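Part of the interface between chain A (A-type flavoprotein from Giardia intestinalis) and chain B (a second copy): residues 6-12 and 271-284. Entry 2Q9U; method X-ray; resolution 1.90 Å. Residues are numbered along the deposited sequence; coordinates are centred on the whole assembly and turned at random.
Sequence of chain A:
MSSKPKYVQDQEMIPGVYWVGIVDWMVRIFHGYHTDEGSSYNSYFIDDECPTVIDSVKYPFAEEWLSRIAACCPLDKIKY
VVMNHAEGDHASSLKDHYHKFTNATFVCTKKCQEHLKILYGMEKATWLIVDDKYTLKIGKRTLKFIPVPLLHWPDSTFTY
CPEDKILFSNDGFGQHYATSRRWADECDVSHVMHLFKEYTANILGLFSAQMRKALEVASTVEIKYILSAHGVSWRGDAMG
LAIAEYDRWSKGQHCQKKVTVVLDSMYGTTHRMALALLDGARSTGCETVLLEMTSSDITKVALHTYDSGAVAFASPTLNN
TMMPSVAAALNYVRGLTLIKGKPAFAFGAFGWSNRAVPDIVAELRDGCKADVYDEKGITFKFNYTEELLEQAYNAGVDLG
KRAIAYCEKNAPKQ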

# COMPACT_ATOMS: atom_id res chain seq x y z
N LYS A 6 4.94 10.18 -37.41
CA LYS A 6 3.63 10.40 -36.78
C LYS A 6 3.38 9.38 -35.66
O LYS A 6 3.22 8.19 -35.93
N TYR A 7 3.33 9.86 -34.42
CA TYR A 7 3.15 8.97 -33.28
C TYR A 7 2.15 9.53 -32.25
O TYR A 7 2.00 8.96 -31.17
N VAL A 8 1.48 10.62 -32.59
CA VAL A 8 0.32 11.08 -31.82
C VAL A 8 -0.88 11.24 -32.73
O VAL A 8 -0.73 11.52 -33.93
N GLN A 9 -2.07 11.06 -32.16
CA GLN A 9 -3.30 11.31 -32.90
C GLN A 9 -3.74 12.75 -32.63
O GLN A 9 -3.83 13.16 -31.46
N ASP A 10 -4.00 13.52 -33.69
CA ASP A 10 -4.57 14.87 -33.51
C ASP A 10 -6.01 14.74 -33.08
O ASP A 10 -6.74 13.90 -33.59
N GLN A 11 -6.40 15.57 -32.13
CA GLN A 11 -7.66 15.38 -31.45
C GLN A 11 -8.42 16.70 -31.45
O GLN A 11 -8.41 17.45 -30.48
N GLU A 12 -9.09 16.97 -32.57
CA GLU A 12 -9.90 18.18 -32.74
C GLU A 12 -11.21 18.02 -31.96
O GLU A 12 -12.06 17.21 -32.32
N HIS B 271 7.01 1.96 -21.41
CA HIS B 271 5.87 2.87 -21.16
C HIS B 271 5.66 3.93 -22.28
O HIS B 271 4.54 4.11 -22.77
N ARG B 272 6.72 4.62 -22.71
CA ARG B 272 6.54 5.60 -23.79
C ARG B 272 6.08 4.95 -25.11
O ARG B 272 5.28 5.53 -25.88
N MET B 273 6.61 3.77 -25.39
CA MET B 273 6.18 3.06 -26.60
C MET B 273 4.72 2.70 -26.46
O MET B 273 3.94 2.77 -27.43
N ALA B 274 4.34 2.31 -25.24
CA ALA B 274 2.95 1.92 -24.97
C ALA B 274 2.02 3.11 -25.23
O ALA B 274 0.93 2.93 -25.84
N LEU B 275 2.44 4.32 -24.84
CA LEU B 275 1.63 5.51 -25.12
C LEU B 275 1.42 5.76 -26.63
O LEU B 275 0.31 6.13 -27.07
N ALA B 276 2.49 5.58 -27.43
CA ALA B 276 2.37 5.78 -28.89
C ALA B 276 1.42 4.72 -29.50
O ALA B 276 0.57 5.04 -30.37
N LEU B 277 1.59 3.48 -29.06
CA LEU B 277 0.68 2.41 -29.50
C LEU B 277 -0.77 2.76 -29.15
O LEU B 277 -1.70 2.59 -29.97
N LEU B 278 -0.97 3.23 -27.93
CA LEU B 278 -2.27 3.66 -27.45
C LEU B 278 -2.89 4.74 -28.33
O LEU B 278 -4.09 4.69 -28.62
N ASP B 279 -2.10 5.73 -28.73
CA ASP B 279 -2.65 6.76 -29.62
C ASP B 279 -3.03 6.18 -30.96
O ASP B 279 -4.05 6.58 -31.52
N GLY B 280 -2.25 5.23 -31.47
CA GLY B 280 -2.59 4.54 -32.72
C GLY B 280 -3.94 3.86 -32.60
O GLY B 280 -4.80 4.05 -33.47
N ALA B 281 -4.15 3.10 -31.52
CA ALA B 281 -5.45 2.43 -31.31
C ALA B 281 -6.58 3.46 -31.17
O ALA B 281 -7.67 3.27 -31.73
N ARG B 282 -6.32 4.57 -30.47
CA ARG B 282 -7.37 5.57 -30.24
C ARG B 282 -7.81 6.17 -31.60
O ARG B 282 -9.00 6.42 -31.81
N SER B 283 -6.85 6.36 -32.50
CA SER B 283 -7.12 6.96 -33.83
C SER B 283 -8.17 6.18 -34.62
O SER B 283 -8.83 6.77 -35.49
N THR B 284 -8.35 4.90 -34.31
CA THR B 284 -9.35 4.07 -35.01
C THR B 284 -10.77 4.23 -34.46
O THR B 284 -11.71 3.60 -34.96

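An extended segment of chain A, without regular helix or strand across residues 7-10, lies against a helix of chain B, and the two stretches together bury 431 Å². The backbones come closest where Y7(A) faces A276(B) (CA to CA 5.5 Å) and where Q9(A) faces D279(B) (CA to CA 5.6 Å). Q9(A), with 90 Å² covered, is the centre of the contact. Its CA-to-CB bond points toward the helix, and with chi1 and chi2 both t the side chain reaches out extended, its CG lying 3.9 Å from S283(B) CB. The amide then divides its work: OE1 accepts a hydrogen bond from R282(B) NH1 (2.9 Å, 161° at the hydrogen), while NE2 donates to water 2 at 3.0 Å, which in turn donates to R282(B) O at 3.2 Å. Q9(A) OE1 also lies 3.4 Å from S283(B) N, but the angle is too poor for a hydrogen bond, and that amide is already spent on D279(B) O within the helix.

D279(B), covered over 66 Å², also points toward its partner, with chi1 at -100°, between wells. Its OD2 accepts a nearly straight hydrogen bond from the backbone amide Q9(A) N (2.9 Å, 174°), so an acidic side chain of the helix holds the main chain of the segment. The same OD2 sits 3.5 Å from V8(A) CA; V8(A), chi1 m, directs its CA-to-CB bond away overall. D279(B) OD1 takes a hydrogen bond from water 3 at 2.6 Å, and that water accepts one from Q11(A) NE2 at 2.9 Å. Q11(A), chi1 m and chi2 t, points toward the helix as well; its NE2 further donates to Q9(A) O (3.3 Å), which ties the side chain back to its own backbone.

R282(B) is extended, with chi1 to chi3 all t. Q9(A) OE1 meets its guanidinium at the edge, near the plane, as suits a hydrogen bond, whereas Q11(A) OE1 lies over one face, 3.3 Å from R282(B) CZ, and makes no hydrogen bond to the group.

At the other end, Y7(A) (60 Å² covered, chi1 p) sets its CA-to-CB bond sideways. Its CB packs against A276(B) CB at 4.3 Å, and its ring meets R272(B) obliquely, CE1 to NH2 3.8 Å. The R272(B) side chain starts sideways, but its end comes nearer; water 1 accepts from its NH1 at 2.8 Å and donates to Y7(A) O at 2.9 Å, linking the guanidinium to the backbone.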

# COMPACT_ATOMS: atom_id res chain seq x y z
CB LYS A 6 2.54 10.34 -37.85
CG LYS A 6 1.14 10.00 -37.36
CD LYS A 6 0.32 11.22 -37.18
CE LYS A 6 -1.15 10.90 -37.21
NZ LYS A 6 -1.91 12.17 -37.16
CB TYR A 7 4.50 8.57 -32.64
CG TYR A 7 5.38 9.74 -32.28
CD1 TYR A 7 5.19 10.45 -31.09
CD2 TYR A 7 6.40 10.16 -33.14
CE1 TYR A 7 6.01 11.55 -30.75
CE2 TYR A 7 7.20 11.25 -32.82
CZ TYR A 7 7.01 11.93 -31.62
OH TYR A 7 7.81 13.02 -31.33
CB VAL A 8 0.56 12.42 -31.05
CG1 VAL A 8 1.62 12.23 -29.94
CG2 VAL A 8 0.88 13.60 -32.01
CB GLN A 9 -4.43 10.36 -32.45
CG GLN A 9 -5.78 10.69 -33.15
CD GLN A 9 -7.02 10.19 -32.43
OE1 GLN A 9 -6.95 9.59 -31.37
NE2 GLN A 9 -8.18 10.43 -33.04
CB ASP A 10 -4.50 15.69 -34.80
CG ASP A 10 -3.08 15.84 -35.29
OD1 ASP A 10 -2.16 16.03 -34.45
OD2 ASP A 10 -2.87 15.75 -36.52
CB GLN A 11 -7.41 14.80 -30.04
CG GLN A 11 -6.82 13.37 -30.11
CD GLN A 11 -6.43 12.79 -28.76
OE1 GLN A 11 -7.18 12.87 -27.80
NE2 GLN A 11 -5.25 12.18 -28.70
CB GLU A 12 -10.14 18.48 -34.23
CG GLU A 12 -10.49 19.95 -34.52
CD GLU A 12 -10.72 20.23 -36.01
OE1 GLU A 12 -10.61 19.29 -36.81
OE2 GLU A 12 -11.00 21.41 -36.37
CB HIS B 271 5.99 3.54 -19.79
CG HIS B 271 4.86 4.49 -19.50
ND1 HIS B 271 3.68 4.09 -18.92
CD2 HIS B 271 4.72 5.81 -19.77
CE1 HIS B 271 2.87 5.13 -18.80
NE2 HIS B 271 3.48 6.18 -19.31
CB ARG B 272 7.83 6.37 -24.04
CG ARG B 272 7.70 7.44 -25.12
CD ARG B 272 6.86 8.60 -24.57
NE ARG B 272 6.41 9.57 -25.57
CZ ARG B 272 5.41 9.42 -26.45
NH1 ARG B 272 4.73 8.28 -26.56
NH2 ARG B 272 5.09 10.45 -27.24
CB MET B 273 7.03 1.82 -26.84
CG MET B 273 8.43 2.16 -27.36
SD MET B 273 8.42 2.63 -29.11
CE MET B 273 8.47 1.00 -29.79
CB ALA B 274 2.79 1.39 -23.52
CB LEU B 275 2.22 6.78 -24.45
CG LEU B 275 2.14 6.85 -22.92
CD1 LEU B 275 3.03 7.98 -22.36
CD2 LEU B 275 0.65 7.03 -22.45
CB ALA B 276 3.73 5.73 -29.57
CB LEU B 277 1.09 1.05 -28.92
CG LEU B 277 0.24 -0.15 -29.40
CD1 LEU B 277 1.15 -1.29 -29.83
CD2 LEU B 277 -0.74 -0.60 -28.35
CB LEU B 278 -2.15 4.21 -26.02
CG LEU B 278 -3.35 4.04 -25.10
CD1 LEU B 278 -3.40 2.58 -24.72
CD2 LEU B 278 -3.28 4.93 -23.81
CB ASP B 279 -1.74 7.98 -29.76
CG ASP B 279 -2.18 9.17 -28.88
OD1 ASP B 279 -2.64 8.94 -27.72
OD2 ASP B 279 -2.10 10.32 -29.36
CB ALA B 281 -5.40 1.51 -30.09
CB ARG B 282 -6.89 6.68 -29.28
CG ARG B 282 -8.03 7.59 -28.78
CD ARG B 282 -7.50 8.88 -28.08
NE ARG B 282 -8.61 9.68 -27.60
CZ ARG B 282 -9.36 10.48 -28.36
NH1 ARG B 282 -9.12 10.63 -29.67
NH2 ARG B 282 -10.39 11.15 -27.82
CB SER B 283 -5.83 7.11 -34.68
OG SER B 283 -5.41 5.86 -35.30
CB THR B 284 -9.00 2.55 -34.96
OG1 THR B 284 -9.19 2.07 -33.63
CG2 THR B 284 -7.60 2.29 -35.41
O HOH W 1 2.80 9.14 -28.43
O HOH W 2 -10.70 9.05 -32.27
O HOH W 3 -4.21 10.59 -26.57